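Local coordinates for DNA polymerase III, gamma subunit-related protein (Thermotoga maritima, PDB 2GNO) that is related to clamp-loader subunits of DNA polymerase III and may bind DNA, at residues R68-F73 against N100-A105. Residues are numbered along the deposited sequence; the frame is centred on the assembly and turned at random.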
loop_
_atom_site.group_PDB
_atom_site.type_symbol
_atom_site.label_atom_id
_atom_site.label_comp_id
_atom_site.label_asym_id
_atom_site.label_seq_id
_atom_site.Cartn_x
_atom_site.Cartn_y
_atom_site.Cartn_z
ATOM N N ARG A 68 -11.492 8.571 19.227
ATOM C CA ARG A 68 -12.537 9.493 19.665
ATOM C C ARG A 68 -13.334 9.956 18.453
ATOM O O ARG A 68 -14.546 9.994 18.524
ATOM C CB ARG A 68 -11.986 10.681 20.430
ATOM C CG ARG A 68 -11.423 10.309 21.768
ATOM C CD ARG A 68 -11.077 11.533 22.563
ATOM N NE ARG A 68 -10.334 11.171 23.772
ATOM C CZ ARG A 68 -9.004 11.214 23.937
ATOM N NH1 ARG A 68 -8.166 11.646 22.978
ATOM N NH2 ARG A 68 -8.499 10.844 25.113
ATOM N N THR A 69 -12.642 10.259 17.350
ATOM C CA THR A 69 -13.282 10.681 16.106
ATOM C C THR A 69 -14.291 9.662 15.648
ATOM O O THR A 69 -15.413 10.016 15.332
ATOM C CB THR A 69 -12.281 10.924 14.975
ATOM O OG1 THR A 69 -11.322 11.898 15.412
ATOM C CG2 THR A 69 -13.004 11.474 13.723
ATOM N N ILE A 70 -13.879 8.400 15.642
ATOM C CA ILE A 70 -14.728 7.295 15.245
ATOM C C ILE A 70 -15.962 7.196 16.161
ATOM O O ILE A 70 -17.092 7.040 15.670
ATOM C CB ILE A 70 -13.958 5.953 15.314
ATOM C CG1 ILE A 70 -12.798 5.898 14.286
ATOM C CG2 ILE A 70 -14.919 4.788 15.049
ATOM C CD1 ILE A 70 -11.806 4.747 14.482
ATOM N N LYS A 71 -15.741 7.234 17.473
ATOM C CA LYS A 71 -16.857 7.131 18.432
ATOM C C LYS A 71 -17.897 8.255 18.271
ATOM O O LYS A 71 -19.089 7.997 18.392
ATOM C CB LYS A 71 -16.350 7.017 19.879
ATOM C CG LYS A 71 -15.624 5.691 20.171
ATOM C CD LYS A 71 -15.261 5.472 21.658
ATOM C CE LYS A 71 -14.330 6.530 22.244
ATOM N NZ LYS A 71 -13.941 6.214 23.670
ATOM N N ASP A 72 -17.453 9.479 17.979
ATOM C CA ASP A 72 -18.378 10.613 17.769
ATOM C C ASP A 72 -19.198 10.376 16.499
ATOM O O ASP A 72 -20.411 10.581 16.497
ATOM C CB ASP A 72 -17.630 11.941 17.645
ATOM C CG ASP A 72 -18.580 13.163 17.675
ATOM N N PHE A 73 -18.522 9.904 15.443
ATOM C CA PHE A 73 -19.140 9.606 14.155
ATOM C C PHE A 73 -20.194 8.504 14.305
ATOM O O PHE A 73 -21.296 8.634 13.763
ATOM C CB PHE A 73 -18.053 9.216 13.137
ATOM C CG PHE A 73 -18.573 8.837 11.766
ATOM C CD1 PHE A 73 -18.889 9.821 10.824
ATOM C CD2 PHE A 73 -18.682 7.509 11.400
ATOM C CE1 PHE A 73 -19.343 9.473 9.561
ATOM C CE2 PHE A 73 -19.137 7.159 10.150
ATOM C CZ PHE A 73 -19.477 8.145 9.232
ATOM N N ASN A 100 -7.676 -0.049 23.581
ATOM C CA ASN A 100 -8.422 -0.048 24.837
ATOM C C ASN A 100 -9.690 0.789 24.733
ATOM O O ASN A 100 -10.766 0.345 25.126
ATOM C CB ASN A 100 -7.552 0.533 25.968
ATOM C CG ASN A 100 -8.276 0.592 27.316
ATOM O OD1 ASN A 100 -9.161 -0.220 27.610
ATOM N ND2 ASN A 100 -7.861 1.535 28.164
ATOM N N ALA A 101 -9.549 2.002 24.211
ATOM C CA ALA A 101 -10.678 2.913 24.045
ATOM C C ALA A 101 -11.720 2.429 23.036
ATOM O O ALA A 101 -12.876 2.848 23.111
ATOM C CB ALA A 101 -10.179 4.298 23.639
ATOM N N PHE A 102 -11.333 1.526 22.132
ATOM C CA PHE A 102 -12.224 1.037 21.076
ATOM C C PHE A 102 -12.930 -0.292 21.361
ATOM O O PHE A 102 -13.728 -0.741 20.549
ATOM C CB PHE A 102 -11.375 1.000 19.779
ATOM C CG PHE A 102 -12.154 1.031 18.479
ATOM C CD1 PHE A 102 -13.270 1.844 18.303
ATOM C CD2 PHE A 102 -11.632 0.420 17.361
ATOM C CE1 PHE A 102 -13.934 1.891 17.094
ATOM C CE2 PHE A 102 -12.272 0.519 16.146
ATOM C CZ PHE A 102 -13.423 1.243 16.020
ATOM N N LEU A 103 -12.729 -0.866 22.548
ATOM C CA LEU A 103 -13.340 -2.163 22.890
ATOM C C LEU A 103 -14.861 -2.148 22.991
ATOM O O LEU A 103 -15.498 -3.037 22.439
ATOM C CB LEU A 103 -12.726 -2.741 24.166
ATOM C CG LEU A 103 -11.196 -2.904 24.176
ATOM C CD1 LEU A 103 -10.743 -3.505 25.510
ATOM C CD2 LEU A 103 -10.682 -3.711 22.971
ATOM N N LYS A 104 -15.439 -1.139 23.651
ATOM C CA LYS A 104 -16.909 -1.035 23.803
ATOM C C LYS A 104 -17.617 -0.882 22.451
ATOM O O LYS A 104 -18.586 -1.599 22.164
ATOM C CB LYS A 104 -17.303 0.113 24.747
ATOM N N ALA A 105 -17.128 0.039 21.622
ATOM C CA ALA A 105 -17.697 0.244 20.282
ATOM C C ALA A 105 -17.459 -0.981 19.389
ATOM O O ALA A 105 -18.317 -1.311 18.592
ATOM C CB ALA A 105 -17.128 1.496 19.625
#
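Ile70 meets Phe102, and Lys71 reaches Ala101 and Ala105, where two neighbouring helical connections pack together in a core of the AAA+ (P-loop NTPase) fold type. Helix 64-74 links parallel strands 52-55 and 84-88 in a beta-alpha-beta crossover; helices 96-101 and 103-107 belong to the next connection, from 84-88 to 113-119. No hydrogen bond joins the two segments, so the contact rests on packing.

Lys71 spans the outer part of the gap. Its CB points neither at the partner nor away from it, but with CG opposite the carbonyl carbon (chi1 -68°) the chain sets off toward the other helices. CG comes within 4.5 Å of Ala105 CB, a loose apolar touch; the small methyl of alanine lets the lysine chain lie across it. CD then lies 3.8 Å from Ala101 O, and a bend at chi3 (-60°) keeps CE close to the same oxygen, at 4.1 Å. NZ ends 3.6 Å from Ala101 O, an electrostatic approach too long to count as a hydrogen bond. A lysine suits this partly exposed margin: its methylenes bridge the helices while its probably charged tip lies near a carbonyl.

Deeper down, Ile70 and Phe102 are both buried, and their side chains cross at about a right angle. Branching at CB lets Ile70 pack on the sheet, against Val86, Val88 and Ile55, while CG2 faces Phe102. The small alanines let the backbones come close, Ala101 also packing on Ile64 and Ile67, whereas the ring of Phe102 reaches inward to Ile70, Ile67 and Met94. Ile70 CG2 approaches that ring obliquely, 3.7 Å from Phe102 CE1. Ile70 CD1 sits 4.2 Å from Phe102 CZ.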